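Local coordinates for putative glutathione S-transferase (Sinorhizobium meliloti, PDB 4MDC), which probably works as a homodimeric glutathione transferase, joining the thiol of glutathione to electrophilic substrates, at residues Arg104-Ala108 / Arg188-Leu194; Trp123-Met128 / Gln169-Leu174; Ser180-Leu184 / Arg223-Arg227; Arg231-Ala235 / Tyr247-Asp251. One frame throughout, in Å; residues are numbered along the deposited sequence.

Interaction 1: residues Arg104-Ala108 / Arg188-Leu194; sequences RRLLA and RISYGDL
The N-capping box that starts helix 191-205 of the all-helical GST domain is the element against which L106 packs, in the linker arriving from the thioredoxin-like domain. Y191 N, in the first turn, donates to L106 O at 2.9 Å. The cap itself is made by S190 and D193: S190 N reaches D193 OD2 at 2.9 Å, while G192 N returns a weak bond to S190 OG. This serine/aspartate pair is the N-capping box well known from the GST core helix, and here the linker meets the helix exactly where the box is formed. L106 then divides its side chain among three residues. Its CB lies 3.6 Å from Y191 CD1; with CG anti to the carbonyl carbon (chi1 -66°), CD1 is sent to L194 CD1 at 3.8 Å and CD2 runs alongside I189 CG2. L106 O also lies over one face of the Y191 ring. The phenol ends on S90 O of helix 86-96, so an alanine in place of Y191 would probably open a gap beside L106 and leave S90 O without its hydroxyl partner. At the solvent side, water 2 donates to both R105 O and I189 O at 2.8 Å, and water 1 accepts from R188 NE. R105 leads away from this contact to salt bridges with D94 and E109.

Interaction 2: residues Trp123-Met128 / Gln169-Leu174; sequences WFLQKM and QHMKYL
W123 and H170 meet through their ring nitrogens: W123 NE1 donates to H170 ND1 at 3.1 Å, a weak bond bent to 129°, with the indole nitrogen lying in the imidazole plane at its edge. One face of the same indole takes Y173, whose CD2 comes to 3.4 Å from W123 CE2; these rings meet obliquely, and the three residues form an aromatic cluster. K127 CD lies over the opposite indole face. The imidazole is held in turn by M128, a selenomethionine, whose CG sits over the ring face in a CH-pi contact 3.8 Å from the centroid of the H170 ring. With CG anti to the backbone N (chi1 -165°) and the chain extended beyond it, M128 slides past H170 until its CE reaches H170 CB. Farther along, F124 CZ touches L174 CD1 at 4.1 Å, and water 3 accepts from both K127 NZ and Q169 NE2. In the next shell D131 accepts from H170 NE2 and forms a salt bridge with K127, Y173 OH pairs with R119, and A69 of the second subunit packs on W123. The segments 123-128 and 169-174, of helices 111-145 and 167-180, run nearly antiparallel (158°) within the GST helical domain. The imidazole is engaged at both nitrogens, weakly at ND1, which probably limits its rotation and is consistent with the proton on NE2.

Interaction 3: residues Ser180-Leu184 / Arg223-Arg227; sequences SRPWL and RLKSR
The guanidinium of R223 stands nearly upright on the indole of W183, the two planes 78° apart, and only NH1 reaches down. It lies over the six-membered ring, 3.8 Å from W183 CE3, whereas R223 CZ stays 5.1 Å from the centroid of that ring, so any cation-pi attraction is weak. The firmer tie is polar: R223 NH1 donates to P182 O at 3.1 Å, approaching nearly in line with the carbonyl bond but 31° out of the guanidinium plane. A bend at chi3 (-99°) brings the group over the ring. Water 4, in the guanidinium plane, accepts from R223 NH2 and lies 2.9 Å from P182 O, to which it can donate, giving a possible second route to the same carbonyl. A leucine in place of R223 would probably leave P182 O without its NH1 donor and E219, the salt-bridge partner of NH2, without its counter-charge. At the indole edge L224 CD2 comes within 3.9 Å of W183 CZ3. R227, a more distant neighbour of the ring, is bound to E44 of helix 33-44. The contact thus ties the loop between helices 167-180 and 191-205 to segment 223-227 of helix 215-225, with D193 of helix 191-205 touching W183 and L194 and A197 touching L224.

Interaction 4: residues Arg231-Ala235 / Tyr247-Asp251; sequences RPLLA and YADLD
L234 is the bump of this contact, and its two methyl branches press on different walls of one groove in the tail 247-251. CD2 points at the face of the Y247 ring, standing 4.2 Å from Y247 CZ and toward the rim of the ring, and it also lies 3.6 Å from Y247 O. CD1 goes the other way, to L250 CD2 at 3.8 Å, near A248 O. The leucine is thus seated in a shallow groove whose walls are the tyrosine ring and the L250 side chain, with the A248 backbone between them. The short A248 side chain lets the tail come close: its CB rests 3.7 Å from L234 O, and L234 CA and A248 CA are 5.0 Å apart. Y247, with CG anti to the backbone N (chi1 175°), carries its ring across the helix, and its OH donates to L233 O at 2.7 Å from well above the carbonyl plane. R36 of helix 33-44 also meets that hydroxyl, and Y205 packs edge-to-face with the Y247 ring. K225 touches both L234 and L250, and its NZ hydrogen-bonds to Y247 O and D249 O. The arrangement is a C-terminal tail folded back on the helical GST domain, where it packs on the short helix 231-235; a comparable tail occurs in some GSTs.

In the fold
Interactions 1, 2 and 4 are largely buried, whereas interaction 3 lies at the surface and is carried by an arginine, with an indole and a water. Interaction 2 pairs two long helices through aromatic rings and lies beside the second subunit; the other three join a loop or tail to a helix, each with a backbone carbonyl accepting across it. Interactions 1 and 3 touch directly: D193 of the capping box takes L184 N, and W183 packs on R188 and I189. L184 then meets L174 and F124, linking interaction 3 to interaction 2. K225, in segment 223-227, connects interaction 3 to interaction 4. Interactions 1 and 4, with centres 21 Å apart, do not touch.

Interaction 1: residues Arg104-Ala108 / Arg188-Leu194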
loop_
_atom_site.group_PDB
_atom_site.type_symbol
_atom_site.label_atom_id
_atom_site.label_comp_id
_atom_site.label_asym_id
_atom_site.label_seq_id
_atom_site.Cartn_x
_atom_site.Cartn_y
_atom_site.Cartn_z
ATOM N N ARG B 104 21.861 -1.726 -14.495
ATOM C CA ARG B 104 21.763 -1.704 -13.047
ATOM C C ARG B 104 20.307 -1.652 -12.602
ATOM O O ARG B 104 19.969 -1.059 -11.593
ATOM C CB ARG B 104 22.558 -0.539 -12.423
ATOM C CG ARG B 104 22.243 0.821 -13.006
ATOM C CD ARG B 104 23.258 1.860 -12.531
ATOM N NE ARG B 104 22.850 3.194 -12.914
ATOM C CZ ARG B 104 23.540 4.292 -12.626
ATOM N NH1 ARG B 104 24.721 4.183 -12.050
ATOM N NH2 ARG B 104 23.083 5.469 -12.977
ATOM N N ARG B 105 19.459 -2.348 -13.312
ATOM C CA ARG B 105 18.031 -2.275 -13.091
ATOM C C ARG B 105 17.607 -2.922 -11.752
ATOM O O ARG B 105 17.912 -4.067 -11.510
ATOM C CB ARG B 105 17.300 -2.939 -14.254
ATOM C CG ARG B 105 15.796 -2.644 -14.283
ATOM C CD ARG B 105 15.038 -3.395 -15.369
ATOM N NE ARG B 105 13.627 -2.970 -15.443
ATOM C CZ ARG B 105 12.729 -3.404 -16.327
ATOM N NH1 ARG B 105 13.068 -4.293 -17.278
ATOM N NH2 ARG B 105 11.488 -2.927 -16.282
ATOM N N LEU B 106 16.817 -2.215 -10.970
ATOM C CA LEU B 106 16.388 -2.652 -9.649
ATOM C C LEU B 106 15.010 -3.386 -9.600
ATOM O O LEU B 106 14.631 -3.934 -8.564
ATOM C CB LEU B 106 16.362 -1.467 -8.730
ATOM C CG LEU B 106 17.740 -0.875 -8.466
ATOM C CD1 LEU B 106 17.567 0.512 -7.918
ATOM C CD2 LEU B 106 18.520 -1.791 -7.526
ATOM N N LEU B 107 14.254 -3.314 -10.716
ATOM C CA LEU B 107 12.996 -4.052 -10.923
ATOM C C LEU B 107 13.053 -4.910 -12.194
ATOM O O LEU B 107 13.076 -4.382 -13.304
ATOM C CB LEU B 107 11.828 -3.097 -11.167
ATOM C CG LEU B 107 10.409 -3.703 -11.106
ATOM C CD1 LEU B 107 10.079 -4.351 -9.767
ATOM C CD2 LEU B 107 9.393 -2.606 -11.392
ATOM N N ALA B 108 13.016 -6.222 -12.030
ATOM C CA ALA B 108 13.147 -7.129 -13.156
ATOM C C ALA B 108 12.167 -6.986 -14.358
ATOM O O ALA B 108 11.246 -6.172 -14.350
ATOM C CB ALA B 108 13.086 -8.525 -12.590
ATOM N N ARG B 188 19.629 -11.043 -7.698
ATOM C CA ARG B 188 20.293 -9.701 -7.752
ATOM C C ARG B 188 19.646 -8.686 -6.858
ATOM O O ARG B 188 18.494 -8.856 -6.409
ATOM C CB ARG B 188 20.396 -9.126 -9.153
ATOM C CG ARG B 188 19.126 -9.276 -9.901
ATOM C CD ARG B 188 19.306 -8.880 -11.375
ATOM N NE ARG B 188 18.151 -8.052 -11.732
ATOM C CZ ARG B 188 17.815 -7.677 -12.966
ATOM N NH1 ARG B 188 18.513 -8.080 -14.023
ATOM N NH2 ARG B 188 16.751 -6.895 -13.119
ATOM N N ILE B 189 20.385 -7.622 -6.565
ATOM C CA ILE B 189 19.850 -6.545 -5.758
ATOM C C ILE B 189 18.590 -5.968 -6.457
ATOM O O ILE B 189 18.492 -5.894 -7.710
ATOM C CB ILE B 189 20.880 -5.429 -5.506
ATOM C CG1 ILE B 189 20.368 -4.479 -4.409
ATOM C CG2 ILE B 189 21.272 -4.655 -6.769
ATOM C CD1 ILE B 189 21.360 -3.399 -3.989
ATOM N N SER B 190 17.612 -5.634 -5.662
ATOM C CA SER B 190 16.365 -5.081 -6.178
ATOM C C SER B 190 15.770 -4.039 -5.222
ATOM O O SER B 190 16.257 -3.824 -4.132
ATOM C CB SER B 190 15.367 -6.238 -6.342
ATOM O OG SER B 190 14.866 -6.692 -5.074
ATOM N N TYR B 191 14.637 -3.471 -5.655
ATOM C CA TYR B 191 13.846 -2.652 -4.733
ATOM C C TYR B 191 13.576 -3.330 -3.387
ATOM O O TYR B 191 13.370 -2.647 -2.379
ATOM C CB TYR B 191 12.489 -2.317 -5.408
ATOM C CG TYR B 191 12.467 -1.277 -6.503
ATOM C CD1 TYR B 191 13.527 -0.472 -6.806
ATOM C CD2 TYR B 191 11.324 -1.166 -7.341
ATOM C CE1 TYR B 191 13.456 0.446 -7.830
ATOM C CE2 TYR B 191 11.240 -0.243 -8.352
ATOM C CZ TYR B 191 12.342 0.610 -8.585
ATOM O OH TYR B 191 12.276 1.546 -9.614
ATOM N N GLY B 192 13.375 -4.658 -3.377
ATOM C CA GLY B 192 13.135 -5.393 -2.128
ATOM C C GLY B 192 14.222 -5.137 -1.075
ATOM O O GLY B 192 13.932 -4.890 0.094
ATOM N N ASP B 193 15.476 -5.248 -1.487
ATOM C CA ASP B 193 16.657 -4.950 -0.616
ATOM C C ASP B 193 16.648 -3.503 -0.161
ATOM O O ASP B 193 16.873 -3.170 1.043
ATOM C CB ASP B 193 17.967 -5.245 -1.349
ATOM C CG ASP B 193 18.083 -6.660 -1.793
ATOM O OD1 ASP B 193 18.456 -7.536 -0.979
ATOM O OD2 ASP B 193 17.738 -6.891 -3.001
ATOM N N LEU B 194 16.371 -2.579 -1.083
ATOM C CA LEU B 194 16.356 -1.153 -0.763
ATOM C C LEU B 194 15.260 -0.816 0.211
ATOM O O LEU B 194 15.401 0.003 1.136
ATOM C CB LEU B 194 16.297 -0.254 -1.986
ATOM C CG LEU B 194 17.369 -0.430 -3.044
ATOM C CD1 LEU B 194 17.230 0.597 -4.138
ATOM C CD2 LEU B 194 18.753 -0.393 -2.456
HETATM O O HOH W 1 16.553 -6.654 -9.687
HETATM O O HOH W 2 19.949 -5.098 -9.911
#

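Interaction 2: residues Trp123-Met128 / Gln169-Leu174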
loop_
_atom_site.group_PDB
_atom_site.type_symbol
_atom_site.label_atom_id
_atom_site.label_comp_id
_atom_site.label_asym_id
_atom_site.label_seq_id
_atom_site.Cartn_x
_atom_site.Cartn_y
_atom_site.Cartn_z
ATOM N N TRP B 123 6.058 -5.641 2.020
ATOM C CA TRP B 123 6.284 -6.225 3.334
ATOM C C TRP B 123 6.948 -5.166 4.232
ATOM O O TRP B 123 6.485 -4.879 5.337
ATOM C CB TRP B 123 7.155 -7.491 3.259
ATOM C CG TRP B 123 7.320 -8.124 4.610
ATOM C CD1 TRP B 123 8.225 -7.736 5.581
ATOM C CD2 TRP B 123 6.519 -9.145 5.225
ATOM N NE1 TRP B 123 8.057 -8.479 6.691
ATOM C CE2 TRP B 123 7.061 -9.397 6.495
ATOM C CE3 TRP B 123 5.474 -9.975 4.763
ATOM C CZ2 TRP B 123 6.521 -10.335 7.400
ATOM C CZ3 TRP B 123 4.961 -10.927 5.664
ATOM C CH2 TRP B 123 5.477 -11.095 6.960
ATOM N N PHE B 124 8.040 -4.650 3.749
ATOM C CA PHE B 124 8.845 -3.710 4.579
ATOM C C PHE B 124 8.228 -2.322 4.670
ATOM O O PHE B 124 8.299 -1.682 5.753
ATOM C CB PHE B 124 10.298 -3.749 4.151
ATOM C CG PHE B 124 10.963 -5.021 4.495
ATOM C CD1 PHE B 124 11.384 -5.279 5.810
ATOM C CD2 PHE B 124 11.045 -6.035 3.559
ATOM C CE1 PHE B 124 11.880 -6.529 6.144
ATOM C CE2 PHE B 124 11.602 -7.239 3.877
ATOM C CZ PHE B 124 12.029 -7.502 5.151
ATOM N N LEU B 125 7.604 -1.827 3.612
ATOM C CA LEU B 125 7.077 -0.461 3.637
ATOM C C LEU B 125 5.605 -0.303 3.999
ATOM O O LEU B 125 5.162 0.824 4.343
ATOM C CB LEU B 125 7.322 0.222 2.289
ATOM C CG LEU B 125 8.817 0.343 1.949
ATOM C CD1 LEU B 125 8.955 1.020 0.627
ATOM C CD2 LEU B 125 9.690 1.042 3.007
ATOM N N GLN B 126 4.881 -1.418 4.050
ATOM C CA GLN B 126 3.531 -1.400 4.528
ATOM C C GLN B 126 3.337 -2.252 5.776
ATOM O O GLN B 126 2.789 -1.750 6.753
ATOM C CB GLN B 126 2.551 -1.877 3.416
ATOM C CG GLN B 126 2.647 -0.996 2.205
ATOM C CD GLN B 126 1.701 -1.456 1.066
ATOM O OE1 GLN B 126 0.862 -2.357 1.213
ATOM N NE2 GLN B 126 1.854 -0.808 -0.063
ATOM N N LYS B 127 3.633 -3.560 5.708
ATOM C CA LYS B 127 3.396 -4.414 6.876
ATOM C C LYS B 127 4.277 -4.016 8.075
ATOM O O LYS B 127 3.767 -3.724 9.154
ATOM C CB LYS B 127 3.554 -5.878 6.555
ATOM C CG LYS B 127 3.143 -6.762 7.735
ATOM C CD LYS B 127 3.130 -8.232 7.407
ATOM C CE LYS B 127 3.032 -9.130 8.593
ATOM N NZ LYS B 127 1.977 -8.779 9.560
HETATM N N MSE B 128 5.598 -4.047 7.912
HETATM C CA MSE B 128 6.512 -3.665 8.994
HETATM C C MSE B 128 6.251 -2.226 9.409
HETATM O O MSE B 128 6.402 -1.852 10.591
HETATM C CB MSE B 128 7.984 -3.833 8.630
HETATM C CG MSE B 128 8.878 -3.772 9.891
HETATM SE SE MSE B 128 10.765 -3.993 9.362
HETATM C CE MSE B 128 11.476 -3.890 11.197
ATOM N N GLN B 169 9.721 -10.577 14.912
ATOM C CA GLN B 169 9.154 -11.337 13.799
ATOM C C GLN B 169 9.675 -10.845 12.437
ATOM O O GLN B 169 10.008 -11.642 11.573
ATOM C CB GLN B 169 7.625 -11.216 13.854
ATOM C CG GLN B 169 6.926 -11.721 12.606
ATOM C CD GLN B 169 5.491 -11.174 12.347
ATOM O OE1 GLN B 169 4.896 -10.453 13.157
ATOM N NE2 GLN B 169 4.946 -11.543 11.186
ATOM N N HIS B 170 9.724 -9.527 12.279
ATOM C CA HIS B 170 10.265 -8.881 11.100
ATOM C C HIS B 170 11.741 -9.096 10.861
ATOM O O HIS B 170 12.125 -9.431 9.765
ATOM C CB HIS B 170 9.885 -7.382 11.110
ATOM C CG HIS B 170 8.442 -7.191 10.843
ATOM N ND1 HIS B 170 7.927 -7.419 9.592
ATOM C CD2 HIS B 170 7.379 -6.964 11.657
ATOM C CE1 HIS B 170 6.626 -7.228 9.624
ATOM N NE2 HIS B 170 6.272 -6.953 10.859
HETATM N N MSE B 171 12.546 -8.988 11.909
HETATM C CA MSE B 171 13.974 -9.286 11.838
HETATM C C MSE B 171 14.212 -10.743 11.513
HETATM O O MSE B 171 15.141 -11.072 10.782
HETATM C CB MSE B 171 14.679 -8.905 13.152
HETATM C CG MSE B 171 14.590 -7.424 13.420
HETATM SE SE MSE B 171 15.277 -6.235 12.001
HETATM C CE MSE B 171 17.120 -7.061 11.989
ATOM N N LYS B 172 13.414 -11.646 12.076
ATOM C CA LYS B 172 13.557 -13.058 11.814
ATOM C C LYS B 172 13.171 -13.409 10.356
ATOM O O LYS B 172 13.805 -14.260 9.736
ATOM C CB LYS B 172 12.781 -13.901 12.802
ATOM C CG LYS B 172 13.461 -13.913 14.174
ATOM C CD LYS B 172 14.589 -14.943 14.169
ATOM C CE LYS B 172 15.492 -14.802 15.371
ATOM N NZ LYS B 172 16.591 -15.793 15.345
ATOM N N TYR B 173 12.198 -12.698 9.822
ATOM C CA TYR B 173 11.778 -12.941 8.423
ATOM C C TYR B 173 12.896 -12.475 7.519
ATOM O O TYR B 173 13.305 -13.142 6.574
ATOM C CB TYR B 173 10.481 -12.210 8.095
ATOM C CG TYR B 173 9.938 -12.552 6.695
ATOM C CD1 TYR B 173 9.821 -13.866 6.293
ATOM C CD2 TYR B 173 9.581 -11.563 5.810
ATOM C CE1 TYR B 173 9.279 -14.192 5.024
ATOM C CE2 TYR B 173 9.044 -11.884 4.574
ATOM C CZ TYR B 173 8.913 -13.167 4.183
ATOM O OH TYR B 173 8.421 -13.416 2.903
ATOM N N LEU B 174 13.426 -11.298 7.834
ATOM C CA LEU B 174 14.572 -10.771 7.101
ATOM C C LEU B 174 15.813 -11.686 7.144
ATOM O O LEU B 174 16.470 -11.881 6.144
ATOM C CB LEU B 174 14.950 -9.392 7.657
ATOM C CG LEU B 174 16.138 -8.682 7.080
ATOM C CD1 LEU B 174 15.964 -8.403 5.594
ATOM C CD2 LEU B 174 16.363 -7.384 7.794
HETATM O O HOH W 3 2.245 -11.077 11.493
#

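Interaction 3: residues Ser180-Leu184 / Arg223-Arg227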
loop_
_atom_site.group_PDB
_atom_site.type_symbol
_atom_site.label_atom_id
_atom_site.label_comp_id
_atom_site.label_asym_id
_atom_site.label_seq_id
_atom_site.Cartn_x
_atom_site.Cartn_y
_atom_site.Cartn_z
ATOM N N SER B 180 18.695 -17.398 2.878
ATOM C CA SER B 180 18.243 -18.416 1.946
ATOM C C SER B 180 18.375 -18.054 0.452
ATOM O O SER B 180 18.086 -18.888 -0.427
ATOM C CB SER B 180 16.801 -18.838 2.276
ATOM O OG SER B 180 15.888 -17.782 2.116
ATOM N N ARG B 181 18.722 -16.805 0.181
ATOM C CA ARG B 181 18.865 -16.238 -1.158
ATOM C C ARG B 181 20.057 -15.269 -1.206
ATOM O O ARG B 181 20.438 -14.703 -0.155
ATOM C CB ARG B 181 17.612 -15.447 -1.552
ATOM C CG ARG B 181 16.303 -16.162 -1.345
ATOM C CD ARG B 181 15.120 -15.223 -1.348
ATOM N NE ARG B 181 13.830 -15.953 -1.334
ATOM C CZ ARG B 181 12.626 -15.406 -1.558
ATOM N NH1 ARG B 181 12.499 -14.117 -1.839
ATOM N NH2 ARG B 181 11.536 -16.176 -1.529
ATOM N N PRO B 182 20.591 -14.991 -2.391
ATOM C CA PRO B 182 21.729 -14.075 -2.457
ATOM C C PRO B 182 21.356 -12.636 -2.133
ATOM O O PRO B 182 22.159 -11.925 -1.512
ATOM C CB PRO B 182 22.269 -14.186 -3.894
ATOM C CG PRO B 182 21.620 -15.400 -4.459
ATOM C CD PRO B 182 20.375 -15.705 -3.659
ATOM N N TRP B 183 20.166 -12.218 -2.563
ATOM C CA TRP B 183 19.580 -10.911 -2.191
ATOM C C TRP B 183 18.102 -11.221 -1.804
ATOM O O TRP B 183 17.655 -12.358 -2.025
ATOM C CB TRP B 183 19.642 -9.943 -3.357
ATOM C CG TRP B 183 21.028 -9.640 -3.815
ATOM C CD1 TRP B 183 21.764 -10.365 -4.729
ATOM C CD2 TRP B 183 21.876 -8.579 -3.349
ATOM N NE1 TRP B 183 23.002 -9.781 -4.872
ATOM C CE2 TRP B 183 23.096 -8.690 -4.027
ATOM C CE3 TRP B 183 21.705 -7.529 -2.438
ATOM C CZ2 TRP B 183 24.157 -7.765 -3.822
ATOM C CZ3 TRP B 183 22.758 -6.630 -2.219
ATOM C CH2 TRP B 183 23.970 -6.758 -2.903
ATOM N N LEU B 184 17.349 -10.271 -1.262
ATOM C CA LEU B 184 16.059 -10.630 -0.641
ATOM C C LEU B 184 15.032 -11.217 -1.612
ATOM O O LEU B 184 14.370 -12.147 -1.234
ATOM C CB LEU B 184 15.428 -9.505 0.116
ATOM C CG LEU B 184 16.213 -8.886 1.274
ATOM C CD1 LEU B 184 15.322 -7.917 2.052
ATOM C CD2 LEU B 184 16.911 -9.900 2.190
ATOM N N ARG B 223 26.167 -5.182 3.890
ATOM C CA ARG B 223 26.306 -5.007 2.463
ATOM C C ARG B 223 25.514 -3.832 1.947
ATOM O O ARG B 223 26.041 -3.079 1.123
ATOM C CB ARG B 223 25.855 -6.235 1.639
ATOM C CG ARG B 223 26.782 -7.441 1.649
ATOM C CD ARG B 223 26.174 -8.524 0.729
ATOM N NE ARG B 223 25.456 -9.542 1.495
ATOM C CZ ARG B 223 24.309 -10.113 1.131
ATOM N NH1 ARG B 223 23.634 -9.725 0.003
ATOM N NH2 ARG B 223 23.789 -11.052 1.910
ATOM N N LEU B 224 24.264 -3.666 2.351
ATOM C CA LEU B 224 23.498 -2.509 1.871
ATOM C C LEU B 224 24.061 -1.161 2.404
ATOM O O LEU B 224 24.190 -0.188 1.648
ATOM C CB LEU B 224 22.067 -2.589 2.282
ATOM C CG LEU B 224 21.130 -3.361 1.327
ATOM C CD1 LEU B 224 20.903 -2.604 0.019
ATOM C CD2 LEU B 224 21.657 -4.758 1.023
ATOM N N LYS B 225 24.338 -1.118 3.699
ATOM C CA LYS B 225 24.769 0.144 4.312
ATOM C C LYS B 225 26.106 0.629 3.806
ATOM O O LYS B 225 26.425 1.821 3.960
ATOM C CB LYS B 225 24.696 0.102 5.864
ATOM C CG LYS B 225 25.952 -0.266 6.612
ATOM C CD LYS B 225 25.713 -0.410 8.118
ATOM C CE LYS B 225 25.630 0.946 8.795
ATOM N NZ LYS B 225 25.922 0.839 10.249
ATOM N N SER B 226 26.889 -0.270 3.217
ATOM C CA SER B 226 28.190 0.104 2.627
ATOM C C SER B 226 28.110 0.612 1.201
ATOM O O SER B 226 29.097 1.058 0.658
ATOM C CB SER B 226 29.199 -1.031 2.701
ATOM O OG SER B 226 28.787 -2.139 1.948
ATOM N N ARG B 227 26.943 0.581 0.588
ATOM C CA ARG B 227 26.849 1.063 -0.787
ATOM C C ARG B 227 26.953 2.588 -0.818
ATOM O O ARG B 227 26.497 3.248 0.102
ATOM C CB ARG B 227 25.526 0.612 -1.418
ATOM C CG ARG B 227 25.471 -0.880 -1.608
ATOM C CD ARG B 227 24.141 -1.338 -2.209
ATOM N NE ARG B 227 23.979 -1.026 -3.625
ATOM C CZ ARG B 227 24.404 -1.784 -4.624
ATOM N NH1 ARG B 227 25.057 -2.921 -4.402
ATOM N NH2 ARG B 227 24.205 -1.397 -5.865
HETATM O O HOH W 4 21.531 -12.335 1.286
#

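Interaction 4: residues Arg231-Ala235 / Tyr247-Asp251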
loop_
_atom_site.group_PDB
_atom_site.type_symbol
_atom_site.label_atom_id
_atom_site.label_comp_id
_atom_site.label_asym_id
_atom_site.label_seq_id
_atom_site.Cartn_x
_atom_site.Cartn_y
_atom_site.Cartn_z
ATOM N N ARG B 231 25.324 6.541 1.646
ATOM C CA ARG B 231 26.174 7.538 2.342
ATOM C C ARG B 231 25.359 8.741 2.862
ATOM O O ARG B 231 25.528 9.133 4.014
ATOM C CB ARG B 231 27.309 7.998 1.463
ATOM C CG ARG B 231 28.434 6.987 1.388
ATOM C CD ARG B 231 29.532 7.371 0.406
ATOM N NE ARG B 231 30.377 6.189 0.247
ATOM C CZ ARG B 231 31.095 5.899 -0.834
ATOM N NH1 ARG B 231 31.080 6.701 -1.892
ATOM N NH2 ARG B 231 31.816 4.779 -0.860
ATOM N N PRO B 232 24.481 9.330 2.042
ATOM C CA PRO B 232 23.645 10.411 2.589
ATOM C C PRO B 232 22.734 10.008 3.767
ATOM O O PRO B 232 22.491 10.809 4.666
ATOM C CB PRO B 232 22.838 10.906 1.404
ATOM C CG PRO B 232 23.496 10.300 0.176
ATOM C CD PRO B 232 24.124 9.019 0.637
ATOM N N LEU B 233 22.246 8.766 3.785
ATOM C CA LEU B 233 21.459 8.296 4.900
ATOM C C LEU B 233 22.286 8.201 6.193
ATOM O O LEU B 233 21.785 8.517 7.265
ATOM C CB LEU B 233 20.806 6.942 4.609
ATOM C CG LEU B 233 19.926 6.854 3.374
ATOM C CD1 LEU B 233 19.216 5.495 3.298
ATOM C CD2 LEU B 233 18.908 7.985 3.357
ATOM N N LEU B 234 23.523 7.709 6.077
ATOM C CA LEU B 234 24.355 7.530 7.273
ATOM C C LEU B 234 24.879 8.879 7.792
ATOM O O LEU B 234 25.179 8.967 8.977
ATOM C CB LEU B 234 25.511 6.605 6.991
ATOM C CG LEU B 234 25.123 5.165 6.555
ATOM C CD1 LEU B 234 26.398 4.373 6.420
ATOM C CD2 LEU B 234 24.182 4.488 7.511
ATOM N N ALA B 235 24.940 9.877 6.910
ATOM C CA ALA B 235 25.440 11.229 7.286
ATOM C C ALA B 235 24.331 12.071 7.899
ATOM O O ALA B 235 24.578 12.959 8.672
ATOM C CB ALA B 235 26.028 11.943 6.076
ATOM N N TYR B 247 25.493 3.731 14.439
ATOM C CA TYR B 247 24.617 3.989 13.278
ATOM C C TYR B 247 25.348 4.153 11.952
ATOM O O TYR B 247 24.971 3.563 10.926
ATOM C CB TYR B 247 23.737 5.222 13.537
ATOM C CG TYR B 247 22.897 5.617 12.336
ATOM C CD1 TYR B 247 21.875 4.791 11.857
ATOM C CD2 TYR B 247 23.178 6.778 11.650
ATOM C CE1 TYR B 247 21.161 5.148 10.723
ATOM C CE2 TYR B 247 22.432 7.187 10.561
ATOM C CZ TYR B 247 21.434 6.331 10.073
ATOM O OH TYR B 247 20.769 6.779 8.995
ATOM N N ALA B 248 26.382 5.009 11.949
ATOM C CA ALA B 248 27.111 5.298 10.740
ATOM C C ALA B 248 28.298 4.361 10.499
ATOM O O ALA B 248 28.994 4.516 9.504
ATOM C CB ALA B 248 27.579 6.752 10.733
ATOM N N ASP B 249 28.556 3.427 11.403
ATOM C CA ASP B 249 29.770 2.572 11.379
ATOM C C ASP B 249 29.596 1.434 10.372
ATOM O O ASP B 249 28.605 0.689 10.456
ATOM C CB ASP B 249 29.968 2.032 12.791
ATOM C CG ASP B 249 31.330 1.380 13.032
ATOM O OD1 ASP B 249 32.081 1.144 12.063
ATOM O OD2 ASP B 249 31.628 1.099 14.231
ATOM N N LEU B 250 30.480 1.350 9.377
ATOM C CA LEU B 250 30.381 0.273 8.380
ATOM C C LEU B 250 30.831 -1.043 8.971
ATOM O O LEU B 250 30.310 -2.096 8.603
ATOM C CB LEU B 250 31.181 0.571 7.113
ATOM C CG LEU B 250 30.786 1.862 6.397
ATOM C CD1 LEU B 250 31.485 1.978 5.045
ATOM C CD2 LEU B 250 29.301 2.005 6.215
ATOM N N ASP B 251 31.755 -0.981 9.924
ATOM C CA ASP B 251 32.239 -2.191 10.595
ATOM C C ASP B 251 31.562 -2.502 11.949
ATOM O O ASP B 251 32.189 -3.183 12.739
ATOM C CB ASP B 251 33.747 -2.106 10.890
ATOM C CG ASP B 251 34.539 -1.224 9.889
ATOM O OD1 ASP B 251 34.435 -1.477 8.674
ATOM O OD2 ASP B 251 35.273 -0.284 10.324
#